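Local structure of beta sliding clamp (Borrelia burgdorferi, 6DJ8) at residues I22-E27 with F86-K91; A29-I33 with I56-D60; N181-K187 with V216-V222; F227-S233 with F251-I256. The protein probably encircles DNA as a ring-shaped head-to-tail homodimer that tethers DNA polymerases and other proteins to the duplex and so confers processivity. All coordinates share one frame; numbering follows the deposited sequence.

Overall arrangement
Contacts 1 and 2 belong to the N-terminal domain, contacts 3 and 4 to the central one. Contact 1 packs two helices through apolar side chains and is only partly buried. Contact 2 continues from the first of those helices and is buried; a serine hydroxyl supplies its one cross-bond. Contact 4, also buried and apolar, reaches the same sheet as contact 2, and Ile32 packs on Phe227 where they meet. Polar links from Glu25 and Glu27 tie contact 1 to contact 4. Contact 3, partly buried and about 33 Å from contact 1 between centres, depends on backbone hydrogen bonding between neighbouring strands; its strand 218-221 leads into helix 223-231 of contact 4.

Contact 1 (I22-E27 with F86-K91); sequences IMNEIE and FYDAVK
Ile26 lays its CD1 methyl over one face of the Phe86 ring, 3.4 Å from CD2 of that ring, while the two side chains cross at about a right angle. Ile22 brings its own CD1 to Phe86 CZ at 3.9 Å. Branched Ile26 serves two aromatics, because its other arm, CG2, rests on Tyr87 CB at 3.7 Å. Val90 is compact enough to stand between the helices: its CG2 faces Ile26, and its CG1 is pressed tightly on Met23 CB at 3.5 Å. Segments 22-27 and 86-91, on helices 19-29 and 83-92, run nearly antiparallel, at 156°, as the helix pair of the N-terminal domain; in this family such pairs line the central channel of the ring. Flexible Met23 reaches across with an extended chain that bends only at its last torsion (chi3 -42°), which folds CE back onto Val90 O at 3.4 Å and leaves SD beside Lys91 CG. The Tyr87 ring points the edge at CE1 toward Met23 O, 3.6 Å away and near the ring plane. Glu27 runs alongside that ring in the same direction, its CB 3.7 Å from Tyr87 CE1, and its carboxylate continues to His230 of the central domain.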
loop_
_atom_site.group_PDB
_atom_site.type_symbol
_atom_site.label_atom_id
_atom_site.label_comp_id
_atom_site.label_asym_id
_atom_site.label_seq_id
_atom_site.Cartn_x
_atom_site.Cartn_y
_atom_site.Cartn_z
ATOM N N ILE A 22 15.079 7.756 19.024
ATOM C CA ILE A 22 14.187 6.876 19.767
ATOM C C ILE A 22 13.037 6.416 18.876
ATOM O O ILE A 22 12.508 5.313 19.059
ATOM C CB ILE A 22 13.692 7.530 21.067
ATOM C CG1 ILE A 22 13.073 6.443 21.961
ATOM C CG2 ILE A 22 12.731 8.698 20.750
ATOM C CD1 ILE A 22 12.532 6.915 23.280
ATOM N N MET A 23 12.648 7.225 17.880
ATOM C CA MET A 23 11.635 6.767 16.931
ATOM C C MET A 23 12.111 5.512 16.193
ATOM O O MET A 23 11.382 4.515 16.088
ATOM C CB MET A 23 11.290 7.882 15.921
ATOM C CG MET A 23 10.186 7.490 14.967
ATOM S SD MET A 23 9.787 8.808 13.791
ATOM C CE MET A 23 9.835 10.252 14.901
ATOM N N ASN A 24 13.340 5.544 15.681
ATOM C CA ASN A 24 13.856 4.383 14.952
ATOM C C ASN A 24 13.944 3.155 15.850
ATOM O O ASN A 24 13.571 2.048 15.440
ATOM C CB ASN A 24 15.229 4.704 14.359
ATOM C CG ASN A 24 15.149 5.699 13.215
ATOM O OD1 ASN A 24 14.101 5.853 12.580
ATOM N ND2 ASN A 24 16.257 6.382 12.948
ATOM N N GLU A 25 14.423 3.329 17.086
ATOM C CA GLU A 25 14.609 2.174 17.963
ATOM C C GLU A 25 13.275 1.598 18.405
ATOM O O GLU A 25 13.146 0.380 18.557
ATOM C CB GLU A 25 15.451 2.550 19.181
ATOM C CG GLU A 25 16.844 3.075 18.862
ATOM C CD GLU A 25 17.750 2.067 18.125
ATOM O OE1 GLU A 25 17.346 0.908 17.874
ATOM O OE2 GLU A 25 18.891 2.454 17.808
ATOM N N ILE A 26 12.262 2.451 18.621
ATOM C CA ILE A 26 10.948 1.918 18.953
ATOM C C ILE A 26 10.383 1.139 17.768
ATOM O O ILE A 26 9.769 0.078 17.932
ATOM C CB ILE A 26 9.979 3.048 19.368
ATOM C CG1 ILE A 26 10.346 3.653 20.714
ATOM C CG2 ILE A 26 8.579 2.507 19.452
ATOM C CD1 ILE A 26 9.658 5.036 20.888
ATOM N N GLU A 27 10.524 1.690 16.565
ATOM C CA GLU A 27 10.047 0.998 15.371
ATOM C C GLU A 27 10.684 -0.379 15.258
ATOM O O GLU A 27 9.994 -1.371 14.994
ATOM C CB GLU A 27 10.339 1.852 14.129
ATOM C CG GLU A 27 9.690 1.378 12.838
ATOM C CD GLU A 27 10.529 0.331 12.127
ATOM O OE1 GLU A 27 11.759 0.291 12.357
ATOM O OE2 GLU A 27 9.957 -0.460 11.348
ATOM N N PHE A 86 3.289 4.504 22.100
ATOM C CA PHE A 86 4.549 5.203 22.314
ATOM C C PHE A 86 5.169 5.613 20.992
ATOM O O PHE A 86 5.680 6.729 20.851
ATOM C CB PHE A 86 5.511 4.299 23.097
ATOM C CG PHE A 86 6.704 5.016 23.641
ATOM C CD1 PHE A 86 6.619 6.340 24.033
ATOM C CD2 PHE A 86 7.926 4.369 23.741
ATOM C CE1 PHE A 86 7.722 7.003 24.532
ATOM C CE2 PHE A 86 9.027 5.025 24.247
ATOM C CZ PHE A 86 8.921 6.352 24.640
ATOM N N TYR A 87 5.148 4.710 20.011
ATOM C CA TYR A 87 5.625 5.046 18.678
ATOM C C TYR A 87 4.836 6.211 18.094
ATOM O O TYR A 87 5.411 7.129 17.495
ATOM C CB TYR A 87 5.514 3.818 17.769
ATOM C CG TYR A 87 6.090 4.016 16.391
ATOM C CD1 TYR A 87 7.424 4.357 16.230
ATOM C CD2 TYR A 87 5.309 3.857 15.247
ATOM C CE1 TYR A 87 7.979 4.539 14.970
ATOM C CE2 TYR A 87 5.857 4.038 13.966
ATOM C CZ TYR A 87 7.198 4.373 13.847
ATOM O OH TYR A 87 7.780 4.554 12.619
ATOM N N ASP A 88 3.513 6.179 18.236
ATOM C CA ASP A 88 2.701 7.275 17.713
ATOM C C ASP A 88 3.082 8.596 18.362
ATOM O O ASP A 88 3.225 9.619 17.675
ATOM C CB ASP A 88 1.224 6.969 17.929
ATOM C CG ASP A 88 0.701 5.941 16.946
ATOM O OD1 ASP A 88 1.427 5.623 15.984
ATOM O OD2 ASP A 88 -0.423 5.442 17.139
ATOM N N ALA A 89 3.301 8.584 19.683
ATOM C CA ALA A 89 3.683 9.800 20.395
ATOM C C ALA A 89 4.949 10.398 19.807
ATOM O O ALA A 89 5.019 11.601 19.526
ATOM C CB ALA A 89 3.863 9.492 21.885
ATOM N N VAL A 90 5.968 9.567 19.617
ATOM C CA VAL A 90 7.239 10.066 19.124
ATOM C C VAL A 90 7.121 10.520 17.660
ATOM O O VAL A 90 7.755 11.498 17.246
ATOM C CB VAL A 90 8.306 8.969 19.340
ATOM C CG1 VAL A 90 9.564 9.279 18.589
ATOM C CG2 VAL A 90 8.558 8.791 20.862
ATOM N N LYS A 91 6.327 9.815 16.851
ATOM C CA LYS A 91 6.047 10.315 15.504
ATOM C C LYS A 91 5.312 11.649 15.575
ATOM O O LYS A 91 5.578 12.573 14.788
ATOM C CB LYS A 91 5.207 9.308 14.716
ATOM C CG LYS A 91 6.033 8.289 13.931
ATOM C CD LYS A 91 5.193 7.370 13.035
ATOM C CE LYS A 91 4.747 8.041 11.715
ATOM N NZ LYS A 91 3.787 9.180 11.822
#

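Contact 2 (A29-I33 with I56-D60); sequences AKGII and IKSTD
The backbone from Ala29 to Ile33 coils past strand 53-59, taking four steps to cover the two from Ser58 to Asp60; Ala29 CA lies 5.8 Å from Ser58 CA and Ile33 CA 5.8 Å from Asp60 CA. Ser58 makes the one hydrogen bond between the segments: its OG donates to Ala29 O at 2.7 Å. The hydroxyl sits between the backbone N and the carbonyl carbon of its own residue (chi1 64°), which aims it at Ala29; it meets the carbonyl from above, 36° out of the plane. A small serine suits this place, since backbone and hydroxyl must come close together. Ala29, equally small, lets its CB touch Ile56 CG2 at 3.8 Å. The two isoleucines of the turn close round the bond: Ile32 brings CD1 to within 3.6 Å of Ser58 OG, and Ile33 sets its CD1 against Ser58 CB at 3.7 Å. Further on, Asp60 CB approaches Ile32 O at 3.3 Å, while the carboxylate turns elsewhere, to the backbone N of Asn62 and Ile63 and in a salt bridge to Lys223 of the central domain. Ile33 N bonds Lys30 O, so Ala29 O does not receive the helical bond four residues on. Ser58 thus supplies a donor to Ala29 O, and the surrounding methyl groups probably strengthen that bond by keeping water from it.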
loop_
_atom_site.group_PDB
_atom_site.type_symbol
_atom_site.label_atom_id
_atom_site.label_comp_id
_atom_site.label_asym_id
_atom_site.label_seq_id
_atom_site.Cartn_x
_atom_site.Cartn_y
_atom_site.Cartn_z
ATOM N N ALA A 29 12.128 -2.190 17.809
ATOM C CA ALA A 29 11.780 -3.057 18.936
ATOM C C ALA A 29 10.376 -3.622 18.783
ATOM O O ALA A 29 10.128 -4.792 19.097
ATOM C CB ALA A 29 11.902 -2.291 20.263
ATOM N N LYS A 30 9.440 -2.813 18.296
ATOM C CA LYS A 30 8.071 -3.298 18.230
ATOM C C LYS A 30 7.854 -4.220 17.046
ATOM O O LYS A 30 6.763 -4.769 16.899
ATOM C CB LYS A 30 7.086 -2.118 18.190
ATOM C CG LYS A 30 6.821 -1.544 16.828
ATOM C CD LYS A 30 6.034 -0.228 16.943
ATOM C CE LYS A 30 4.890 -0.164 15.936
ATOM N NZ LYS A 30 5.334 -0.372 14.536
ATOM N N GLY A 31 8.888 -4.445 16.234
ATOM C CA GLY A 31 8.740 -5.335 15.101
ATOM C C GLY A 31 8.302 -6.734 15.480
ATOM O O GLY A 31 7.581 -7.380 14.721
ATOM N N ILE A 32 8.665 -7.199 16.679
ATOM C CA ILE A 32 8.305 -8.556 17.091
ATOM C C ILE A 32 7.055 -8.579 17.965
ATOM O O ILE A 32 6.664 -9.645 18.443
ATOM C CB ILE A 32 9.469 -9.251 17.810
ATOM C CG1 ILE A 32 9.940 -8.405 18.997
ATOM C CG2 ILE A 32 10.608 -9.511 16.818
ATOM C CD1 ILE A 32 10.902 -9.147 19.916
ATOM N N ILE A 33 6.401 -7.435 18.153
ATOM C CA ILE A 33 5.249 -7.317 19.040
ATOM C C ILE A 33 3.974 -7.352 18.211
ATOM O O ILE A 33 3.699 -6.428 17.438
ATOM C CB ILE A 33 5.322 -6.031 19.876
ATOM C CG1 ILE A 33 6.571 -6.020 20.753
ATOM C CG2 ILE A 33 4.069 -5.856 20.706
ATOM C CD1 ILE A 33 6.600 -4.868 21.743
ATOM N N ILE A 56 15.733 -0.272 25.888
ATOM C CA ILE A 56 14.421 -0.616 25.351
ATOM C C ILE A 56 14.369 -2.126 25.182
ATOM O O ILE A 56 15.252 -2.715 24.545
ATOM C CB ILE A 56 14.160 0.108 24.017
ATOM C CG1 ILE A 56 14.102 1.621 24.243
ATOM C CG2 ILE A 56 12.864 -0.382 23.363
ATOM C CD1 ILE A 56 14.258 2.402 22.975
ATOM N N LYS A 57 13.361 -2.757 25.781
ATOM C CA LYS A 57 13.188 -4.202 25.677
ATOM C C LYS A 57 11.824 -4.522 25.083
ATOM O O LYS A 57 10.830 -3.834 25.359
ATOM C CB LYS A 57 13.328 -4.898 27.037
ATOM C CG LYS A 57 14.736 -4.866 27.620
ATOM C CD LYS A 57 14.771 -5.585 28.982
ATOM C CE LYS A 57 16.012 -5.242 29.783
ATOM N NZ LYS A 57 16.040 -5.922 31.140
ATOM N N SER A 58 11.788 -5.557 24.253
ATOM C CA SER A 58 10.536 -6.085 23.736
ATOM C C SER A 58 10.666 -7.594 23.651
ATOM O O SER A 58 11.770 -8.137 23.630
ATOM C CB SER A 58 10.179 -5.499 22.365
ATOM O OG SER A 58 11.143 -5.865 21.400
ATOM N N THR A 59 9.529 -8.279 23.651
ATOM C CA THR A 59 9.567 -9.725 23.486
ATOM C C THR A 59 8.252 -10.185 22.885
ATOM O O THR A 59 7.227 -9.517 23.026
ATOM C CB THR A 59 9.806 -10.460 24.806
ATOM O OG1 THR A 59 9.847 -11.880 24.570
ATOM C CG2 THR A 59 8.676 -10.134 25.811
ATOM N N ASP A 60 8.299 -11.312 22.174
ATOM C CA ASP A 60 7.084 -12.036 21.821
ATOM C C ASP A 60 6.930 -13.287 22.680
ATOM O O ASP A 60 6.126 -14.169 22.364
ATOM C CB ASP A 60 7.056 -12.353 20.323
ATOM C CG ASP A 60 8.121 -13.369 19.892
ATOM O OD1 ASP A 60 8.836 -13.951 20.745
ATOM O OD2 ASP A 60 8.251 -13.560 18.663
#

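Contact 3 (N181-K187 with V216-V222); sequences NGVYFSK and VNFIVPV
This antiparallel strand pair belongs to the sheet that runs from the central into the C-terminal domain, strand 218-221 being the outermost counted within the chain and strand 182-187 the next; Ile219 also bonds Ile261 through the backbone. Val183 and Val220 form a hydrogen-bonded pair, Val183 N giving to Val220 O at 2.6 Å and Val220 N returning to Val183 O. Phe185 and Phe218 repeat it, Phe185 N meeting Phe218 O at 2.7 Å, almost straight at 177°. Pro221 faces Gly182 in a non-hydrogen-bonded pair, where lacking an N-H costs nothing. Any CB on Gly182 would collide with Ile219 CG2, which instead lies 3.7 Å from Gly182 CA. On the face bearing Val183, Phe185 and Val220, the Phe185 ring brings CE1 to Val220 CG2 at 3.7 Å, and Phe242 meets it edge-to-face; apolar residues fit this buried side. Val216 continues the packing, CG1 on Phe185 CB and CG2 on the aliphatic part of Lys187. On the other face Tyr184 stacks with Tyr265 and passes Ile219. With CG anti to the backbone N (chi1 -180°), the phenol reaches Asn217, where Tyr184 OH donates to OD1 at 3.1 Å, from 43° above an amide plane perpendicular to the ring.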
loop_
_atom_site.group_PDB
_atom_site.type_symbol
_atom_site.label_atom_id
_atom_site.label_comp_id
_atom_site.label_asym_id
_atom_site.label_seq_id
_atom_site.Cartn_x
_atom_site.Cartn_y
_atom_site.Cartn_z
ATOM N N ASN A 181 10.207 -24.985 10.261
ATOM C CA ASN A 181 10.161 -23.536 10.454
ATOM C C ASN A 181 11.486 -22.993 10.968
ATOM O O ASN A 181 11.680 -21.773 10.996
ATOM C CB ASN A 181 9.021 -23.175 11.420
ATOM C CG ASN A 181 8.937 -21.679 11.711
ATOM O OD1 ASN A 181 9.301 -21.225 12.795
ATOM N ND2 ASN A 181 8.489 -20.908 10.730
ATOM N N GLY A 182 12.437 -23.866 11.297
ATOM C CA GLY A 182 13.718 -23.432 11.798
ATOM C C GLY A 182 14.783 -23.384 10.714
ATOM O O GLY A 182 14.662 -24.002 9.657
ATOM N N VAL A 183 15.820 -22.605 10.994
ATOM C CA VAL A 183 17.037 -22.584 10.194
ATOM C C VAL A 183 18.003 -23.552 10.860
ATOM O O VAL A 183 18.217 -23.476 12.074
ATOM C CB VAL A 183 17.627 -21.172 10.124
ATOM C CG1 VAL A 183 18.938 -21.193 9.376
ATOM C CG2 VAL A 183 16.622 -20.213 9.462
ATOM N N TYR A 184 18.541 -24.499 10.084
ATOM C CA TYR A 184 19.407 -25.544 10.624
ATOM C C TYR A 184 20.871 -25.128 10.499
ATOM O O TYR A 184 21.347 -24.818 9.400
ATOM C CB TYR A 184 19.143 -26.874 9.907
ATOM C CG TYR A 184 19.981 -28.040 10.385
ATOM C CD1 TYR A 184 20.103 -28.324 11.739
ATOM C CD2 TYR A 184 20.611 -28.892 9.471
ATOM C CE1 TYR A 184 20.862 -29.417 12.189
ATOM C CE2 TYR A 184 21.370 -29.979 9.904
ATOM C CZ TYR A 184 21.492 -30.233 11.270
ATOM O OH TYR A 184 22.226 -31.306 11.716
ATOM N N PHE A 185 21.574 -25.108 11.625
ATOM C CA PHE A 185 23.005 -24.840 11.660
ATOM C C PHE A 185 23.778 -26.148 11.785
ATOM O O PHE A 185 23.572 -26.905 12.738
ATOM C CB PHE A 185 23.361 -23.937 12.835
ATOM C CG PHE A 185 22.936 -22.513 12.642
ATOM C CD1 PHE A 185 21.598 -22.160 12.733
ATOM C CD2 PHE A 185 23.870 -21.538 12.326
ATOM C CE1 PHE A 185 21.209 -20.829 12.542
ATOM C CE2 PHE A 185 23.483 -20.226 12.128
ATOM C CZ PHE A 185 22.151 -19.871 12.245
ATOM N N SER A 186 24.700 -26.379 10.860
ATOM C CA SER A 186 25.513 -27.593 10.883
ATOM C C SER A 186 26.911 -27.244 10.376
ATOM O O SER A 186 27.231 -26.073 10.142
ATOM C CB SER A 186 24.843 -28.695 10.053
ATOM O OG SER A 186 25.201 -29.973 10.526
ATOM N N LYS A 187 27.720 -28.282 10.163
ATOM C CA LYS A 187 29.106 -28.217 9.716
ATOM C C LYS A 187 29.290 -29.201 8.569
ATOM O O LYS A 187 28.802 -30.329 8.649
ATOM C CB LYS A 187 30.060 -28.623 10.855
ATOM C CG LYS A 187 31.091 -27.604 11.240
ATOM C CD LYS A 187 31.622 -27.904 12.635
ATOM C CE LYS A 187 32.183 -29.299 12.747
ATOM N NZ LYS A 187 32.848 -29.507 14.068
ATOM N N VAL A 216 28.164 -28.719 15.872
ATOM C CA VAL A 216 27.162 -27.741 15.464
ATOM C C VAL A 216 25.932 -28.533 15.061
ATOM O O VAL A 216 25.967 -29.271 14.071
ATOM C CB VAL A 216 27.657 -26.869 14.306
ATOM C CG1 VAL A 216 26.632 -25.783 13.935
ATOM C CG2 VAL A 216 29.022 -26.287 14.639
ATOM N N ASN A 217 24.847 -28.382 15.817
ATOM C CA ASN A 217 23.610 -29.087 15.514
ATOM C C ASN A 217 22.459 -28.341 16.176
ATOM O O ASN A 217 21.970 -28.756 17.230
ATOM C CB ASN A 217 23.699 -30.560 15.984
ATOM C CG ASN A 217 22.401 -31.324 15.755
ATOM O OD1 ASN A 217 21.673 -31.059 14.792
ATOM N ND2 ASN A 217 22.115 -32.285 16.621
ATOM N N PHE A 218 22.025 -27.230 15.564
ATOM C CA PHE A 218 21.078 -26.313 16.182
ATOM C C PHE A 218 20.017 -25.901 15.177
ATOM O O PHE A 218 20.320 -25.666 14.004
ATOM C CB PHE A 218 21.780 -25.049 16.719
ATOM C CG PHE A 218 23.005 -25.337 17.552
ATOM C CD1 PHE A 218 22.879 -25.860 18.827
ATOM C CD2 PHE A 218 24.276 -25.075 17.061
ATOM C CE1 PHE A 218 24.011 -26.136 19.607
ATOM C CE2 PHE A 218 25.409 -25.350 17.822
ATOM C CZ PHE A 218 25.277 -25.881 19.104
ATOM N N ILE A 219 18.781 -25.791 15.658
ATOM C CA ILE A 219 17.633 -25.388 14.856
ATOM C C ILE A 219 17.065 -24.122 15.477
ATOM O O ILE A 219 16.596 -24.147 16.624
ATOM C CB ILE A 219 16.558 -26.480 14.789
ATOM C CG1 ILE A 219 17.153 -27.799 14.286
ATOM C CG2 ILE A 219 15.389 -26.031 13.906
ATOM C CD1 ILE A 219 16.296 -28.965 14.589
ATOM N N VAL A 220 17.102 -23.035 14.722
ATOM C CA VAL A 220 16.693 -21.708 15.181
ATOM C C VAL A 220 15.429 -21.297 14.433
ATOM O O VAL A 220 15.436 -21.279 13.199
ATOM C CB VAL A 220 17.800 -20.668 14.950
ATOM C CG1 VAL A 220 17.357 -19.307 15.498
ATOM C CG2 VAL A 220 19.103 -21.127 15.602
ATOM N N PRO A 221 14.356 -20.935 15.123
ATOM C CA PRO A 221 13.144 -20.493 14.422
ATOM C C PRO A 221 13.466 -19.346 13.488
ATOM O O PRO A 221 14.264 -18.463 13.809
ATOM C CB PRO A 221 12.199 -20.063 15.549
ATOM C CG PRO A 221 12.670 -20.853 16.750
ATOM C CD PRO A 221 14.173 -20.851 16.586
ATOM N N VAL A 222 12.875 -19.392 12.292
ATOM C CA VAL A 222 13.254 -18.428 11.277
ATOM C C VAL A 222 12.866 -16.998 11.672
ATOM O O VAL A 222 13.488 -16.046 11.193
ATOM C CB VAL A 222 12.654 -18.821 9.911
ATOM C CG1 VAL A 222 11.099 -18.663 9.902
ATOM C CG2 VAL A 222 13.302 -17.984 8.808
#

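Contact 4 (F227-S233 with F251-I256); sequences FLKHLMS and FDNYKI
Phe251 pushes its ring toward Leu228, Leu231 and Met232, on and just after helix 223-231. Met232 covers one face: CG stands 3.6 Å from the ring centroid as a CH-pi contact, and SD lies farther out above it, a Met-aromatic pairing. Leu231 CB meets the ring at its edge, 3.7 Å from Phe251 CZ, and Leu228 CD2 touches Phe251 CE1 at 3.6 Å. The opposite face is taken by CB of Tyr254, because the chain reverses between them in a type II' beta turn. Asp252 occupies the turn position with positive phi (46°); its OD2 stays 3.7 Å from Ser233 OG, and both side chains bond Gln157 instead. Tyr254 returns to the strand with its ring near Leu231 O, and its hydroxyl goes on to Lys28 and Glu25. Ile256 closes the row, and its two branches let it touch both leucines with CD1 and the edge of the Phe227 ring with CG2; CD1 meets Leu231 CD1 tip to tip, at an unusually short 3.3 Å. The contact seats helix 223-231 on the hairpin 246-259, with Met232 also packed on helix 157-167, Leu231 on Lys28 of helix 19-29, and Ile256 on Phe65 of strand 64-70.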
loop_
_atom_site.group_PDB
_atom_site.type_symbol
_atom_site.label_atom_id
_atom_site.label_comp_id
_atom_site.label_asym_id
_atom_site.label_seq_id
_atom_site.Cartn_x
_atom_site.Cartn_y
_atom_site.Cartn_z
ATOM N N PHE A 227 13.558 -10.815 11.572
ATOM C CA PHE A 227 13.729 -9.638 12.430
ATOM C C PHE A 227 15.108 -9.010 12.241
ATOM O O PHE A 227 15.244 -7.793 12.028
ATOM C CB PHE A 227 13.529 -10.091 13.879
ATOM C CG PHE A 227 13.566 -9.002 14.898
ATOM C CD1 PHE A 227 12.929 -7.788 14.671
ATOM C CD2 PHE A 227 14.165 -9.229 16.127
ATOM C CE1 PHE A 227 12.926 -6.796 15.648
ATOM C CE2 PHE A 227 14.170 -8.245 17.110
ATOM C CZ PHE A 227 13.550 -7.026 16.862
ATOM N N LEU A 228 16.139 -9.854 12.281
ATOM C CA LEU A 228 17.525 -9.413 12.234
ATOM C C LEU A 228 17.848 -8.669 10.947
ATOM O O LEU A 228 18.631 -7.712 10.958
ATOM C CB LEU A 228 18.442 -10.636 12.339
ATOM C CG LEU A 228 18.710 -11.160 13.740
ATOM C CD1 LEU A 228 19.384 -12.498 13.626
ATOM C CD2 LEU A 228 19.607 -10.164 14.414
ATOM N N LYS A 229 17.320 -9.141 9.819
ATOM C CA LYS A 229 17.715 -8.514 8.567
ATOM C C LYS A 229 17.231 -7.071 8.497
ATOM O O LYS A 229 17.853 -6.257 7.811
ATOM C CB LYS A 229 17.245 -9.337 7.361
ATOM C CG LYS A 229 15.761 -9.626 7.239
ATOM C CD LYS A 229 15.529 -10.472 5.993
ATOM C CE LYS A 229 14.267 -11.317 6.067
ATOM N NZ LYS A 229 14.271 -12.379 5.009
ATOM N N HIS A 230 16.184 -6.722 9.243
ATOM C CA HIS A 230 15.770 -5.332 9.401
ATOM C C HIS A 230 16.675 -4.560 10.367
ATOM O O HIS A 230 16.743 -3.327 10.284
ATOM C CB HIS A 230 14.314 -5.289 9.883
ATOM C CG HIS A 230 13.790 -3.909 10.147
ATOM N ND1 HIS A 230 13.950 -2.864 9.260
ATOM C CD2 HIS A 230 13.109 -3.402 11.203
ATOM C CE1 HIS A 230 13.391 -1.776 9.756
ATOM N NE2 HIS A 230 12.873 -2.074 10.934
ATOM N N LEU A 231 17.372 -5.247 11.284
ATOM C CA LEU A 231 18.164 -4.548 12.296
ATOM C C LEU A 231 19.602 -4.289 11.874
ATOM O O LEU A 231 20.183 -3.270 12.261
ATOM C CB LEU A 231 18.202 -5.357 13.599
ATOM C CG LEU A 231 16.877 -5.665 14.278
ATOM C CD1 LEU A 231 17.116 -6.514 15.479
ATOM C CD2 LEU A 231 16.228 -4.372 14.708
ATOM N N MET A 232 20.187 -5.170 11.081
ATOM C CA MET A 232 21.619 -5.108 10.836
ATOM C C MET A 232 21.953 -4.091 9.757
ATOM O O MET A 232 21.441 -4.163 8.633
ATOM C CB MET A 232 22.149 -6.484 10.471
ATOM C CG MET A 232 22.443 -7.316 11.694
ATOM S SD MET A 232 23.049 -8.925 11.227
ATOM C CE MET A 232 23.953 -8.480 9.816
ATOM N N SER A 233 22.840 -3.158 10.110
ATOM C CA SER A 233 23.238 -2.096 9.198
ATOM C C SER A 233 24.019 -2.628 8.003
ATOM O O SER A 233 23.951 -2.047 6.916
ATOM C CB SER A 233 24.073 -1.068 9.961
ATOM O OG SER A 233 25.309 -1.628 10.386
ATOM N N PHE A 251 25.317 -7.177 18.317
ATOM C CA PHE A 251 25.932 -6.312 17.319
ATOM C C PHE A 251 25.433 -4.899 17.549
ATOM O O PHE A 251 24.273 -4.704 17.918
ATOM C CB PHE A 251 25.591 -6.745 15.887
ATOM C CG PHE A 251 24.119 -6.702 15.563
ATOM C CD1 PHE A 251 23.296 -7.767 15.875
ATOM C CD2 PHE A 251 23.566 -5.603 14.920
ATOM C CE1 PHE A 251 21.944 -7.736 15.578
ATOM C CE2 PHE A 251 22.209 -5.566 14.607
ATOM C CZ PHE A 251 21.400 -6.641 14.933
ATOM N N ASP A 252 26.309 -3.928 17.281
ATOM C CA ASP A 252 26.037 -2.512 17.505
ATOM C C ASP A 252 25.416 -2.297 18.878
ATOM O O ASP A 252 25.978 -2.743 19.881
ATOM C CB ASP A 252 25.161 -1.966 16.391
ATOM C CG ASP A 252 25.884 -1.966 15.044
ATOM O OD1 ASP A 252 27.081 -1.609 15.006
ATOM O OD2 ASP A 252 25.269 -2.335 14.030
ATOM N N ASN A 253 24.234 -1.682 18.954
ATOM C CA ASN A 253 23.629 -1.431 20.256
ATOM C C ASN A 253 22.507 -2.414 20.576
ATOM O O ASN A 253 21.604 -2.086 21.355
ATOM C CB ASN A 253 23.135 0.020 20.346
ATOM C CG ASN A 253 22.176 0.399 19.223
ATOM O OD1 ASN A 253 22.327 -0.026 18.075
ATOM N ND2 ASN A 253 21.177 1.213 19.552
ATOM N N TYR A 254 22.574 -3.636 20.029
ATOM C CA TYR A 254 21.505 -4.617 20.138
ATOM C C TYR A 254 21.977 -5.919 20.779
ATOM O O TYR A 254 23.137 -6.327 20.643
ATOM C CB TYR A 254 20.887 -4.926 18.762
ATOM C CG TYR A 254 20.374 -3.706 18.043
ATOM C CD1 TYR A 254 19.202 -3.076 18.457
ATOM C CD2 TYR A 254 21.061 -3.173 16.960
ATOM C CE1 TYR A 254 18.725 -1.950 17.810
ATOM C CE2 TYR A 254 20.597 -2.054 16.305
ATOM C CZ TYR A 254 19.428 -1.441 16.734
ATOM O OH TYR A 254 18.990 -0.313 16.081
ATOM N N LYS A 255 21.060 -6.554 21.506
ATOM C CA LYS A 255 21.215 -7.915 21.994
ATOM C C LYS A 255 19.878 -8.593 21.784
ATOM O O LYS A 255 18.833 -7.994 22.048
ATOM C CB LYS A 255 21.629 -7.966 23.470
ATOM C CG LYS A 255 22.894 -7.189 23.796
ATOM C CD LYS A 255 23.197 -7.251 25.296
ATOM C CE LYS A 255 24.547 -6.635 25.618
ATOM N NZ LYS A 255 24.790 -6.571 27.091
ATOM N N ILE A 256 19.902 -9.792 21.223
ATOM C CA ILE A 256 18.689 -10.523 20.880
ATOM C C ILE A 256 18.916 -11.986 21.209
ATOM O O ILE A 256 20.018 -12.507 21.007
ATOM C CB ILE A 256 18.322 -10.363 19.387
ATOM C CG1 ILE A 256 18.720 -8.982 18.880
ATOM C CG2 ILE A 256 16.823 -10.578 19.158
ATOM C CD1 ILE A 256 18.553 -8.827 17.422
#